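Local coordinates for protein Tox3 (Phaeosphaeria nodorum, PDB 6WES) that is a secreted necrotrophic effector of a fungal wheat pathogen, probably acting through host Snn3 recognition, represented here by the disulfide-bonded beta-barrel part of the longer protein, at residues 93-99 with 137-143; 9-13 with 153-158; 25-29 with 98-102; 13-19 with 125-131. All blocks are in the same frame, centred on the assembly; numbering follows the deposited sequence.

The four contacts belong to one all-beta domain whose long antiparallel sheet curls into a barrel. Contact 2 joins the N-terminal strand 2-16 to the C-terminal tail, enclosing the other three along the chain; contact 3 is nested within contact 4, while contacts 1 and 4 cross. Contact 3 lies about 3 Å from the chain's centre; its own centre is about 10 and 13 Å from those of contacts 2 and 4. Contacts 1 and 4, centres about 10 Å apart, are joined by the disulfide Cys94-Cys131 and the Tyr96-Glu129 hydrogen bond, whereas the centres of contacts 1 and 2 are about 24 Å apart. Core packing, the tail and disulfides thus join parts distant in sequence.

Contact 1: 93-99 with 137-143; sequences RCLYQLR and CPAGRVF
This is a loop-on-strand contact: the irregular segment 137-143, leading from strand 126-133 to strand 144-153, folds over one face of strand 92-105. Segment 93-99 is fully extended and turns Arg93, Leu95, Gln97 and Arg99 toward the loop. The nearest CA pairs are Arg93-Cys137 at 5.5 Å and Leu95-Pro138 at 6.2 Å; the joint is made by packing. Leu95, chi1 t and chi2 p, fills the bend of the loop: its CB lies 4.2 Å from Pro138 CG, and its CD2 is 3.3 Å from Gly140 N and 4.2 Å from Phe143 CE1. Gly140 centres an inverse gamma turn. Phe143, chi1 m, points its ring at the strand: the edge meets Leu95 O, 3.9 Å from CE1, and CZ is 3.8 Å from Gln97 CB. Gln97 OE1 accepts from Arg99 NE and NH2, both 2.9 Å away, while Gln97 NE2 binds Asp80. Arg93 NH1 turns to Asp135 O. Through Cys137-Cys82, bonded to the neighbouring strand 72-85, this is a surface loop stapled by a disulfide to its beta barrel.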
loop_
_atom_site.group_PDB
_atom_site.type_symbol
_atom_site.label_atom_id
_atom_site.label_comp_id
_atom_site.label_asym_id
_atom_site.label_seq_id
_atom_site.Cartn_x
_atom_site.Cartn_y
_atom_site.Cartn_z
ATOM N N ARG A 93 -0.622 -21.230 -14.413
ATOM C CA ARG A 93 -1.400 -20.272 -13.650
ATOM C C ARG A 93 -0.565 -19.771 -12.487
ATOM O O ARG A 93 0.020 -20.567 -11.744
ATOM C CB ARG A 93 -2.689 -20.907 -13.142
ATOM C CG ARG A 93 -3.515 -21.514 -14.269
ATOM C CD ARG A 93 -4.954 -21.734 -13.860
ATOM N NE ARG A 93 -5.631 -20.474 -13.589
ATOM C CZ ARG A 93 -6.919 -20.378 -13.282
ATOM N NH1 ARG A 93 -7.665 -21.474 -13.212
ATOM N NH2 ARG A 93 -7.456 -19.189 -13.042
ATOM N N CYS A 94 -0.495 -18.453 -12.348
ATOM C CA CYS A 94 0.372 -17.838 -11.353
ATOM C C CYS A 94 -0.430 -16.911 -10.466
ATOM O O CYS A 94 -1.204 -16.086 -10.956
ATOM C CB CYS A 94 1.477 -17.021 -12.029
ATOM S SG CYS A 94 2.573 -18.017 -13.090
ATOM N N LEU A 95 -0.184 -16.994 -9.175
ATOM C CA LEU A 95 -0.734 -16.054 -8.215
ATOM C C LEU A 95 0.369 -15.092 -7.797
ATOM O O LEU A 95 1.491 -15.514 -7.510
ATOM C CB LEU A 95 -1.238 -16.807 -6.982
ATOM C CG LEU A 95 -1.833 -15.875 -5.928
ATOM C CD1 LEU A 95 -3.080 -15.162 -6.419
ATOM C CD2 LEU A 95 -2.129 -16.650 -4.667
ATOM N N TYR A 96 0.048 -13.816 -7.771
ATOM C CA TYR A 96 0.984 -12.754 -7.432
ATOM C C TYR A 96 0.475 -12.006 -6.221
ATOM O O TYR A 96 -0.733 -11.811 -6.065
ATOM C CB TYR A 96 1.099 -11.743 -8.568
ATOM C CG TYR A 96 1.703 -12.384 -9.764
ATOM C CD1 TYR A 96 3.078 -12.413 -9.938
ATOM C CD2 TYR A 96 0.889 -12.987 -10.716
ATOM C CE1 TYR A 96 3.638 -13.049 -11.040
ATOM C CE2 TYR A 96 1.424 -13.621 -11.789
ATOM C CZ TYR A 96 2.800 -13.647 -11.941
ATOM O OH TYR A 96 3.330 -14.302 -13.028
ATOM N N GLN A 97 1.397 -11.587 -5.373
ATOM C CA GLN A 97 1.066 -10.721 -4.253
ATOM C C GLN A 97 2.034 -9.548 -4.225
ATOM O O GLN A 97 3.260 -9.745 -4.150
ATOM C CB GLN A 97 1.164 -11.497 -2.955
ATOM C CG GLN A 97 0.748 -10.661 -1.754
ATOM C CD GLN A 97 0.600 -11.525 -0.535
ATOM O OE1 GLN A 97 1.531 -11.643 0.268
ATOM N NE2 GLN A 97 -0.569 -12.144 -0.391
ATOM N N LEU A 98 1.483 -8.344 -4.291
ATOM C CA LEU A 98 2.247 -7.105 -4.244
ATOM C C LEU A 98 2.104 -6.514 -2.851
ATOM O O LEU A 98 0.988 -6.430 -2.314
ATOM C CB LEU A 98 1.683 -6.133 -5.272
ATOM C CG LEU A 98 2.274 -4.725 -5.291
ATOM C CD1 LEU A 98 3.800 -4.777 -5.541
ATOM C CD2 LEU A 98 1.577 -3.942 -6.368
ATOM N N ARG A 99 3.231 -6.191 -2.238
ATOM C CA ARG A 99 3.268 -5.646 -0.883
ATOM C C ARG A 99 3.836 -4.233 -0.986
ATOM O O ARG A 99 5.034 -4.045 -1.247
ATOM C CB ARG A 99 4.114 -6.541 0.012
ATOM C CG ARG A 99 3.589 -7.970 0.061
ATOM C CD ARG A 99 4.434 -8.889 0.924
ATOM N NE ARG A 99 4.008 -10.269 0.731
ATOM C CZ ARG A 99 4.763 -11.334 0.997
ATOM N NH1 ARG A 99 5.984 -11.173 1.513
ATOM N NH2 ARG A 99 4.284 -12.543 0.775
ATOM N N CYS A 137 -6.012 -21.818 -10.123
ATOM C CA CYS A 137 -5.044 -20.830 -9.598
ATOM C C CYS A 137 -4.523 -21.332 -8.254
ATOM O O CYS A 137 -5.315 -21.773 -7.413
ATOM C CB CYS A 137 -5.606 -19.368 -9.475
ATOM S SG CYS A 137 -4.326 -17.932 -9.742
ATOM N N PRO A 138 -3.213 -21.323 -8.024
ATOM C CA PRO A 138 -2.693 -21.738 -6.717
ATOM C C PRO A 138 -3.155 -20.797 -5.608
ATOM O O PRO A 138 -3.551 -19.650 -5.839
ATOM C CB PRO A 138 -1.169 -21.685 -6.906
ATOM C CG PRO A 138 -0.951 -20.800 -8.101
ATOM C CD PRO A 138 -2.143 -20.968 -8.974
ATOM N N ALA A 139 -3.123 -21.313 -4.385
ATOM C CA ALA A 139 -3.411 -20.513 -3.203
ATOM C C ALA A 139 -2.151 -19.774 -2.756
ATOM O O ALA A 139 -1.027 -20.212 -3.020
ATOM C CB ALA A 139 -3.912 -21.404 -2.066
ATOM N N GLY A 140 -2.348 -18.644 -2.070
ATOM C CA GLY A 140 -1.231 -17.810 -1.655
ATOM C C GLY A 140 -0.539 -18.266 -0.387
ATOM O O GLY A 140 -0.307 -17.460 0.519
ATOM N N ARG A 141 -0.189 -19.552 -0.317
ATOM C CA ARG A 141 0.394 -20.121 0.894
ATOM C C ARG A 141 1.906 -19.936 0.985
ATOM O O ARG A 141 2.448 -19.955 2.103
ATOM C CB ARG A 141 0.018 -21.606 1.016
ATOM C CG ARG A 141 -1.490 -21.861 1.031
ATOM C CD ARG A 141 -1.829 -23.296 1.431
ATOM N NE ARG A 141 -3.257 -23.460 1.702
ATOM C CZ ARG A 141 -4.125 -24.011 0.856
ATOM N NH1 ARG A 141 -3.711 -24.460 -0.321
ATOM N NH2 ARG A 141 -5.405 -24.117 1.185
ATOM N N VAL A 142 2.581 -19.745 -0.154
ATOM C CA VAL A 142 4.032 -19.565 -0.208
ATOM C C VAL A 142 4.341 -18.936 -1.563
ATOM O O VAL A 142 3.567 -19.074 -2.510
ATOM C CB VAL A 142 4.764 -20.925 -0.035
ATOM C CG1 VAL A 142 4.595 -21.795 -1.294
ATOM C CG2 VAL A 142 6.248 -20.711 0.308
ATOM N N PHE A 143 5.482 -18.240 -1.657
ATOM C CA PHE A 143 5.829 -17.470 -2.853
ATOM C C PHE A 143 7.343 -17.426 -3.037
ATOM O O PHE A 143 8.109 -17.607 -2.088
ATOM C CB PHE A 143 5.410 -16.000 -2.710
ATOM C CG PHE A 143 3.921 -15.761 -2.615
ATOM C CD1 PHE A 143 3.129 -15.676 -3.749
ATOM C CD2 PHE A 143 3.324 -15.569 -1.374
ATOM C CE1 PHE A 143 1.768 -15.398 -3.647
ATOM C CE2 PHE A 143 1.967 -15.302 -1.257
ATOM C CZ PHE A 143 1.182 -15.227 -2.385
#

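Contact 2: 9-13 with 153-158; sequences FGTRS and AIPRGE
Arg12 lays one face of its guanidinium over Pro155, with NH1 3.6 Å from Pro155 CD, where the C-terminal tail closes against strand 2-16 of the beta barrel. Past Ala153 the tail enters a type II beta turn, Pro155 to Glu158, closed by Glu158 N to Pro155 O at 3.0 Å; Gly157 adopts the positive phi (89°) of its third position. The turn swings Glu158 back into a salt bridge: its OE1 lies in line with the guanidinium edge, 2.8 Å from Arg12 NH2 and 3.2 Å from Arg12 NH1. Arg12 NE pairs with Asp26 and Glu158 O with Lys28, so the tail also reaches strand 23-36. Register by CA atoms is Thr11-Ala153 at 4.9 Å and Arg12-Ile154 at 5.5 Å. Ile154, chi1 m and chi2 t, packs CG1 3.7 Å from Arg12 N, and its CD1 occupies space that a CB on Gly10 would need. One water bridges the backbones, donating to Gly10 O at 2.6 Å and accepting from Ile154 N at 2.9 Å.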
loop_
_atom_site.group_PDB
_atom_site.type_symbol
_atom_site.label_atom_id
_atom_site.label_comp_id
_atom_site.label_asym_id
_atom_site.label_seq_id
_atom_site.Cartn_x
_atom_site.Cartn_y
_atom_site.Cartn_z
ATOM N N PHE A 9 -2.687 8.687 -1.320
ATOM C CA PHE A 9 -1.379 8.362 -1.854
ATOM C C PHE A 9 -1.528 7.293 -2.926
ATOM O O PHE A 9 -2.479 6.499 -2.919
ATOM C CB PHE A 9 -0.473 7.771 -0.761
ATOM C CG PHE A 9 -0.282 8.673 0.421
ATOM C CD1 PHE A 9 0.307 9.934 0.274
ATOM C CD2 PHE A 9 -0.725 8.297 1.670
ATOM C CE1 PHE A 9 0.475 10.779 1.374
ATOM C CE2 PHE A 9 -0.551 9.135 2.760
ATOM C CZ PHE A 9 0.054 10.366 2.616
ATOM N N GLY A 10 -0.561 7.252 -3.831
ATOM C CA GLY A 10 -0.567 6.217 -4.842
ATOM C C GLY A 10 0.844 5.916 -5.296
ATOM O O GLY A 10 1.664 6.833 -5.459
ATOM N N THR A 11 1.148 4.645 -5.524
ATOM C CA THR A 11 2.444 4.224 -6.042
ATOM C C THR A 11 2.235 3.247 -7.187
ATOM O O THR A 11 1.469 2.273 -7.062
ATOM C CB THR A 11 3.288 3.611 -4.926
ATOM O OG1 THR A 11 3.418 4.588 -3.879
ATOM C CG2 THR A 11 4.664 3.185 -5.433
ATOM N N ARG A 12 2.927 3.498 -8.287
ATOM C CA ARG A 12 2.982 2.595 -9.424
ATOM C C ARG A 12 4.300 1.838 -9.349
ATOM O O ARG A 12 5.338 2.413 -8.989
ATOM C CB ARG A 12 2.936 3.418 -10.726
ATOM C CG ARG A 12 3.208 2.646 -12.020
ATOM C CD ARG A 12 2.869 3.480 -13.250
ATOM N NE ARG A 12 1.451 3.844 -13.255
ATOM C CZ ARG A 12 0.890 4.682 -14.131
ATOM N NH1 ARG A 12 1.641 5.249 -15.070
ATOM N NH2 ARG A 12 -0.410 4.936 -14.077
ATOM N N SER A 13 4.293 0.576 -9.755
ATOM C CA SER A 13 5.533 -0.186 -9.759
ATOM C C SER A 13 5.516 -1.196 -10.895
ATOM O O SER A 13 4.457 -1.552 -11.418
ATOM C CB SER A 13 5.750 -0.916 -8.431
ATOM O OG SER A 13 4.702 -1.836 -8.155
ATOM N N ALA A 153 5.634 7.674 -8.170
ATOM C CA ALA A 153 4.303 8.249 -8.038
ATOM C C ALA A 153 3.455 7.942 -9.268
ATOM O O ALA A 153 3.964 7.735 -10.369
ATOM C CB ALA A 153 4.431 9.765 -7.882
ATOM N N ILE A 154 2.146 7.909 -9.073
ATOM C CA ILE A 154 1.227 7.765 -10.200
ATOM C C ILE A 154 1.033 9.137 -10.831
ATOM O O ILE A 154 0.721 10.095 -10.109
ATOM C CB ILE A 154 -0.102 7.190 -9.732
ATOM C CG1 ILE A 154 0.099 5.784 -9.153
ATOM C CG2 ILE A 154 -1.100 7.159 -10.895
ATOM C CD1 ILE A 154 -1.193 5.182 -8.558
ATOM N N PRO A 155 1.223 9.284 -12.144
ATOM C CA PRO A 155 1.044 10.603 -12.774
ATOM C C PRO A 155 -0.344 11.170 -12.508
ATOM O O PRO A 155 -1.339 10.445 -12.468
ATOM C CB PRO A 155 1.259 10.317 -14.265
ATOM C CG PRO A 155 2.113 9.089 -14.306
ATOM C CD PRO A 155 1.671 8.259 -13.103
ATOM N N ARG A 156 -0.404 12.486 -12.313
ATOM C CA ARG A 156 -1.662 13.121 -11.946
ATOM C C ARG A 156 -2.709 12.893 -13.028
ATOM O O ARG A 156 -2.421 13.001 -14.225
ATOM C CB ARG A 156 -1.446 14.619 -11.733
ATOM C CG ARG A 156 -2.687 15.348 -11.267
ATOM C CD ARG A 156 -2.315 16.555 -10.427
ATOM N NE ARG A 156 -2.189 16.204 -9.014
ATOM C CZ ARG A 156 -1.044 16.200 -8.334
ATOM N NH1 ARG A 156 0.094 16.536 -8.929
ATOM N NH2 ARG A 156 -1.033 15.862 -7.052
ATOM N N GLY A 157 -3.922 12.552 -12.601
ATOM C CA GLY A 157 -4.995 12.229 -13.515
ATOM C C GLY A 157 -5.088 10.773 -13.909
ATOM O O GLY A 157 -6.043 10.399 -14.600
ATOM N N GLU A 158 -4.136 9.939 -13.492
ATOM C CA GLU A 158 -4.133 8.525 -13.861
ATOM C C GLU A 158 -4.607 7.599 -12.732
ATOM O O GLU A 158 -4.685 8.007 -11.575
ATOM C CB GLU A 158 -2.743 8.101 -14.347
ATOM C CG GLU A 158 -2.251 8.866 -15.572
ATOM C CD GLU A 158 -1.132 8.142 -16.308
ATOM O OE1 GLU A 158 -0.900 6.948 -16.022
ATOM O OE2 GLU A 158 -0.484 8.772 -17.173
HETATM O O HOH W 1 1.179 9.115 -6.642
#

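Contact 3: 25-29 with 98-102; sequences RDVKV and LRQPF
Two extended segments, 25-29 of strand 23-36 and 98-102 of strand 92-105, face each other with their side chains meshed between them. They are not neighbours in the sheet: their axes pass 9.1 Å apart and cross at -42°, both running broadly the same way. Nearest CA pairs are Arg25-Leu98 at 8.4 Å, Val27-Gln100 at 7.5 Å and Val29-Phe102 at 8.4 Å, a gap bridged mainly by side chains. Val27, chi1 t, is the central bump. It projects into the hollow between Leu98 and Phe102, with CG2 3.6 Å from Leu98 CD2 and CG1 3.9 Å from Phe102 CE2, while Gln100 CG forms the floor, 4.2 Å from Val27 CB. In return Leu98, chi1 t and chi2 p, wedges CD2 between Val27 and Arg25, whose CB is 3.6 Å away; the end of Arg25 leads off to His79 and Phe81. Phe102, chi1 m, fits between Val27 and Val29: Val27 O meets the ring edge 3.7 Å from CZ, and Val29, chi1 m, sits over one face in a CH-pi contact, CG2 3.7 Å from the Phe102 ring centroid and 9° off the normal. Gln100 NE2 hydrogen-bonds Pro101 O at 3.0 Å and also Gln123 O, so its amide nitrogen is satisfied. Thr11 and Phe9 of strand 2-16 touch Phe102 as well, adding to the interlocked core of a beta barrel.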
loop_
_atom_site.group_PDB
_atom_site.type_symbol
_atom_site.label_atom_id
_atom_site.label_comp_id
_atom_site.label_asym_id
_atom_site.label_seq_id
_atom_site.Cartn_x
_atom_site.Cartn_y
_atom_site.Cartn_z
ATOM N N ARG A 25 1.642 -2.379 -11.762
ATOM C CA ARG A 25 0.479 -2.247 -10.895
ATOM C C ARG A 25 0.439 -0.853 -10.296
ATOM O O ARG A 25 1.478 -0.316 -9.903
ATOM C CB ARG A 25 0.559 -3.221 -9.711
ATOM C CG ARG A 25 0.629 -4.697 -10.100
ATOM C CD ARG A 25 -0.763 -5.271 -10.250
ATOM N NE ARG A 25 -1.346 -4.958 -11.543
ATOM C CZ ARG A 25 -2.639 -5.121 -11.812
ATOM N NH1 ARG A 25 -3.124 -4.826 -13.010
ATOM N NH2 ARG A 25 -3.449 -5.591 -10.878
ATOM N N ASP A 26 -0.768 -0.298 -10.176
ATOM C CA ASP A 26 -1.028 0.933 -9.438
ATOM C C ASP A 26 -1.749 0.561 -8.148
ATOM O O ASP A 26 -2.707 -0.211 -8.178
ATOM C CB ASP A 26 -1.942 1.873 -10.238
ATOM C CG ASP A 26 -1.218 2.631 -11.324
ATOM O OD1 ASP A 26 -0.068 2.280 -11.630
ATOM O OD2 ASP A 26 -1.809 3.569 -11.914
ATOM N N VAL A 27 -1.304 1.126 -7.030
ATOM C CA VAL A 27 -1.918 0.910 -5.723
ATOM C C VAL A 27 -2.217 2.282 -5.142
ATOM O O VAL A 27 -1.324 3.138 -5.094
ATOM C CB VAL A 27 -0.979 0.124 -4.789
ATOM C CG1 VAL A 27 -1.635 -0.093 -3.433
ATOM C CG2 VAL A 27 -0.622 -1.219 -5.407
ATOM N N LYS A 28 -3.455 2.511 -4.733
ATOM C CA LYS A 28 -3.832 3.796 -4.153
ATOM C C LYS A 28 -4.514 3.573 -2.813
ATOM O O LYS A 28 -5.304 2.633 -2.649
ATOM C CB LYS A 28 -4.786 4.571 -5.076
ATOM C CG LYS A 28 -4.184 4.962 -6.413
ATOM C CD LYS A 28 -5.210 5.673 -7.254
ATOM C CE LYS A 28 -4.694 5.942 -8.666
ATOM N NZ LYS A 28 -5.718 6.681 -9.478
ATOM N N VAL A 29 -4.196 4.437 -1.851
ATOM C CA VAL A 29 -4.787 4.361 -0.523
ATOM C C VAL A 29 -5.263 5.740 -0.100
ATOM O O VAL A 29 -4.841 6.767 -0.641
ATOM C CB VAL A 29 -3.806 3.799 0.520
ATOM C CG1 VAL A 29 -3.365 2.378 0.133
ATOM C CG2 VAL A 29 -2.585 4.724 0.681
ATOM N N LEU A 98 1.483 -8.344 -4.291
ATOM C CA LEU A 98 2.247 -7.105 -4.244
ATOM C C LEU A 98 2.104 -6.514 -2.851
ATOM O O LEU A 98 0.988 -6.430 -2.314
ATOM C CB LEU A 98 1.683 -6.133 -5.272
ATOM C CG LEU A 98 2.274 -4.725 -5.291
ATOM C CD1 LEU A 98 3.800 -4.777 -5.541
ATOM C CD2 LEU A 98 1.577 -3.942 -6.368
ATOM N N ARG A 99 3.231 -6.191 -2.238
ATOM C CA ARG A 99 3.268 -5.646 -0.883
ATOM C C ARG A 99 3.836 -4.233 -0.986
ATOM O O ARG A 99 5.034 -4.045 -1.247
ATOM C CB ARG A 99 4.114 -6.541 0.012
ATOM C CG ARG A 99 3.589 -7.970 0.061
ATOM C CD ARG A 99 4.434 -8.889 0.924
ATOM N NE ARG A 99 4.008 -10.269 0.731
ATOM C CZ ARG A 99 4.763 -11.334 0.997
ATOM N NH1 ARG A 99 5.984 -11.173 1.513
ATOM N NH2 ARG A 99 4.284 -12.543 0.775
ATOM N N GLN A 100 2.984 -3.238 -0.808
ATOM C CA GLN A 100 3.327 -1.845 -1.094
ATOM C C GLN A 100 3.261 -1.003 0.175
ATOM O O GLN A 100 2.154 -0.753 0.693
ATOM C CB GLN A 100 2.356 -1.322 -2.149
ATOM C CG GLN A 100 2.484 0.168 -2.483
ATOM C CD GLN A 100 3.835 0.500 -3.069
ATOM O OE1 GLN A 100 4.117 0.160 -4.220
ATOM N NE2 GLN A 100 4.689 1.163 -2.285
ATOM N N PRO A 101 4.383 -0.555 0.730
ATOM C CA PRO A 101 4.340 0.302 1.922
ATOM C C PRO A 101 3.904 1.717 1.587
ATOM O O PRO A 101 4.131 2.218 0.480
ATOM C CB PRO A 101 5.791 0.317 2.422
ATOM C CG PRO A 101 6.509 -0.750 1.665
ATOM C CD PRO A 101 5.757 -0.950 0.368
ATOM N N PHE A 102 3.272 2.361 2.577
ATOM C CA PHE A 102 2.985 3.794 2.552
ATOM C C PHE A 102 3.274 4.366 3.930
ATOM O O PHE A 102 3.059 3.697 4.942
ATOM C CB PHE A 102 1.508 4.095 2.237
ATOM C CG PHE A 102 1.086 3.719 0.840
ATOM C CD1 PHE A 102 1.302 4.605 -0.203
ATOM C CD2 PHE A 102 0.475 2.489 0.576
ATOM C CE1 PHE A 102 0.935 4.282 -1.496
ATOM C CE2 PHE A 102 0.087 2.142 -0.730
ATOM C CZ PHE A 102 0.318 3.048 -1.754
#

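Contact 4: 13-19 with 125-131; sequences SVHDCRE and PTMHEVC
The carboxylate of Glu129 receives the backbone amides where segment 13-19 leaves its strand. Glu19 N donates to both oxygens, 3.2 Å to Glu129 OE1 and 3.3 Å to Glu129 OE2; Arg18 N adds a weak bond of 3.0 Å to Glu129 OE1. Glu129 extends with chi1 and chi2 t, then turns at chi3 64°; its OE2 also hydrogen-bonds Tyr96 OH, giving this buried acid a second partner. Next come the sulfurs: Cys17 SG, disulfide-bonded to Cys146, lies 3.9 Å from Met127 SD, and Glu19 CG packs 3.3 Å from Cys131 SG, whose disulfide goes to Cys94. Met127, chi1 and chi2 t, sets its CB over one face of His15, a CH-pi contact of 3.6 Å from Met127 CB to the ring centroid. Pro125 meets the same imidazole at its edge, CG to His15 CE1 3.7 Å, and also reaches Ser13 CB, 3.6 Å from Pro125 CG. The segments run 18° apart, with CA atoms 7.5 Å apart at Ser13-Pro125, 6.7 Å at His15-Met127, 6.8 Å at Cys17-Glu129 and 7.6 Å at Glu19-Cys131. Such facing of non-adjacent segments across the interior is characteristic of a beta barrel. In the sheet, strand 144-153 lies between strands 2-16 and 126-133, and their outer neighbours are 23-36, which contributes Ile23 against Cys17 and Met127, and 92-105, whose Leu98 touches His15.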
loop_
_atom_site.group_PDB
_atom_site.type_symbol
_atom_site.label_atom_id
_atom_site.label_comp_id
_atom_site.label_asym_id
_atom_site.label_seq_id
_atom_site.Cartn_x
_atom_site.Cartn_y
_atom_site.Cartn_z
ATOM N N SER A 13 4.293 0.576 -9.755
ATOM C CA SER A 13 5.533 -0.186 -9.759
ATOM C C SER A 13 5.516 -1.196 -10.895
ATOM O O SER A 13 4.457 -1.552 -11.418
ATOM C CB SER A 13 5.750 -0.916 -8.431
ATOM O OG SER A 13 4.702 -1.836 -8.155
ATOM N N VAL A 14 6.704 -1.664 -11.266
ATOM C CA VAL A 14 6.879 -2.678 -12.304
ATOM C C VAL A 14 7.794 -3.756 -11.736
ATOM O O VAL A 14 8.826 -3.436 -11.121
ATOM C CB VAL A 14 7.519 -2.075 -13.575
ATOM C CG1 VAL A 14 7.717 -3.143 -14.658
ATOM C CG2 VAL A 14 6.662 -0.922 -14.090
ATOM N N HIS A 15 7.420 -5.021 -11.929
ATOM C CA HIS A 15 8.167 -6.153 -11.394
ATOM C C HIS A 15 8.437 -7.190 -12.472
ATOM O O HIS A 15 7.636 -7.389 -13.393
ATOM C CB HIS A 15 7.393 -6.812 -10.239
ATOM C CG HIS A 15 7.353 -5.961 -9.008
ATOM N ND1 HIS A 15 6.404 -4.983 -8.808
ATOM C CD2 HIS A 15 8.196 -5.889 -7.954
ATOM C CE1 HIS A 15 6.654 -4.349 -7.670
ATOM N NE2 HIS A 15 7.732 -4.896 -7.126
ATOM N N ASP A 16 9.553 -7.888 -12.299
ATOM C CA ASP A 16 9.942 -8.991 -13.174
ATOM C C ASP A 16 9.994 -10.253 -12.338
ATOM O O ASP A 16 10.655 -10.293 -11.294
ATOM C CB ASP A 16 11.287 -8.679 -13.820
ATOM C CG ASP A 16 11.215 -7.453 -14.676
ATOM O OD1 ASP A 16 10.238 -7.296 -15.435
ATOM O OD2 ASP A 16 12.148 -6.610 -14.597
ATOM N N CYS A 17 9.252 -11.258 -12.764
ATOM C CA CYS A 17 9.101 -12.483 -11.996
ATOM C C CYS A 17 9.615 -13.657 -12.823
ATOM O O CYS A 17 10.053 -13.490 -13.967
ATOM C CB CYS A 17 7.636 -12.677 -11.583
ATOM S SG CYS A 17 6.955 -11.353 -10.503
ATOM N N ARG A 18 9.550 -14.863 -12.240
ATOM C CA ARG A 18 10.162 -16.010 -12.913
ATOM C C ARG A 18 9.419 -16.369 -14.192
ATOM O O ARG A 18 10.044 -16.736 -15.194
ATOM C CB ARG A 18 10.273 -17.227 -11.988
ATOM C CG ARG A 18 10.946 -18.413 -12.701
ATOM C CD ARG A 18 11.461 -19.467 -11.745
ATOM N NE ARG A 18 12.371 -18.906 -10.744
ATOM C CZ ARG A 18 12.941 -19.629 -9.781
ATOM N NH1 ARG A 18 12.705 -20.938 -9.701
ATOM N NH2 ARG A 18 13.744 -19.046 -8.902
ATOM N N GLU A 19 8.088 -16.304 -14.177
ATOM C CA GLU A 19 7.294 -16.722 -15.324
ATOM C C GLU A 19 6.810 -15.576 -16.194
ATOM O O GLU A 19 6.449 -15.816 -17.349
ATOM C CB GLU A 19 6.079 -17.549 -14.882
ATOM C CG GLU A 19 6.450 -18.865 -14.233
ATOM C CD GLU A 19 7.163 -19.795 -15.178
ATOM O OE1 GLU A 19 6.809 -19.812 -16.377
ATOM O OE2 GLU A 19 8.099 -20.484 -14.721
ATOM N N PRO A 125 8.131 -1.296 -3.154
ATOM C CA PRO A 125 7.307 -2.467 -2.861
ATOM C C PRO A 125 8.075 -3.743 -3.191
ATOM O O PRO A 125 9.181 -3.703 -3.728
ATOM C CB PRO A 125 6.149 -2.295 -3.844
ATOM C CG PRO A 125 6.816 -1.677 -5.074
ATOM C CD PRO A 125 7.902 -0.760 -4.519
ATOM N N THR A 126 7.480 -4.878 -2.846
ATOM C CA THR A 126 7.975 -6.170 -3.298
ATOM C C THR A 126 6.825 -6.958 -3.901
ATOM O O THR A 126 5.671 -6.810 -3.490
ATOM C CB THR A 126 8.595 -6.975 -2.162
ATOM O OG1 THR A 126 7.616 -7.218 -1.137
ATOM C CG2 THR A 126 9.799 -6.231 -1.575
ATOM N N MET A 127 7.127 -7.794 -4.882
ATOM C CA MET A 127 6.143 -8.681 -5.477
ATOM C C MET A 127 6.618 -10.109 -5.307
ATOM O O MET A 127 7.823 -10.378 -5.236
ATOM C CB MET A 127 5.910 -8.393 -6.961
ATOM C CG MET A 127 4.745 -9.205 -7.568
ATOM S SD MET A 127 4.327 -8.741 -9.260
ATOM C CE MET A 127 3.533 -7.158 -8.881
ATOM N N HIS A 128 5.657 -11.018 -5.229
ATOM C CA HIS A 128 5.882 -12.409 -4.890
ATOM C C HIS A 128 5.017 -13.244 -5.820
ATOM O O HIS A 128 3.885 -12.859 -6.113
ATOM C CB HIS A 128 5.493 -12.574 -3.401
ATOM C CG HIS A 128 6.194 -11.585 -2.517
ATOM N ND1 HIS A 128 7.388 -11.880 -1.900
ATOM C CD2 HIS A 128 5.917 -10.291 -2.207
ATOM C CE1 HIS A 128 7.808 -10.822 -1.228
ATOM N NE2 HIS A 128 6.937 -9.838 -1.405
ATOM N N GLU A 129 5.561 -14.350 -6.331
ATOM C CA GLU A 129 4.894 -15.127 -7.375
ATOM C C GLU A 129 4.933 -16.611 -7.024
ATOM O O GLU A 129 5.955 -17.118 -6.550
ATOM C CB GLU A 129 5.631 -14.928 -8.740
ATOM C CG GLU A 129 5.112 -15.775 -9.935
ATOM C CD GLU A 129 6.039 -15.769 -11.186
ATOM O OE1 GLU A 129 7.164 -16.267 -11.080
ATOM O OE2 GLU A 129 5.642 -15.277 -12.258
ATOM N N VAL A 130 3.825 -17.323 -7.262
ATOM C CA VAL A 130 3.815 -18.786 -7.216
ATOM C C VAL A 130 3.073 -19.286 -8.450
ATOM O O VAL A 130 1.987 -18.790 -8.762
ATOM C CB VAL A 130 3.213 -19.335 -5.896
ATOM C CG1 VAL A 130 1.825 -18.765 -5.603
ATOM C CG2 VAL A 130 3.236 -20.882 -5.852
ATOM N N CYS A 131 3.673 -20.222 -9.180
ATOM C CA CYS A 131 3.079 -20.713 -10.418
ATOM C C CYS A 131 2.957 -22.233 -10.415
ATOM O O CYS A 131 3.785 -22.939 -9.837
ATOM C CB CYS A 131 3.899 -20.345 -11.653
ATOM S SG CYS A 131 4.109 -18.601 -11.867
#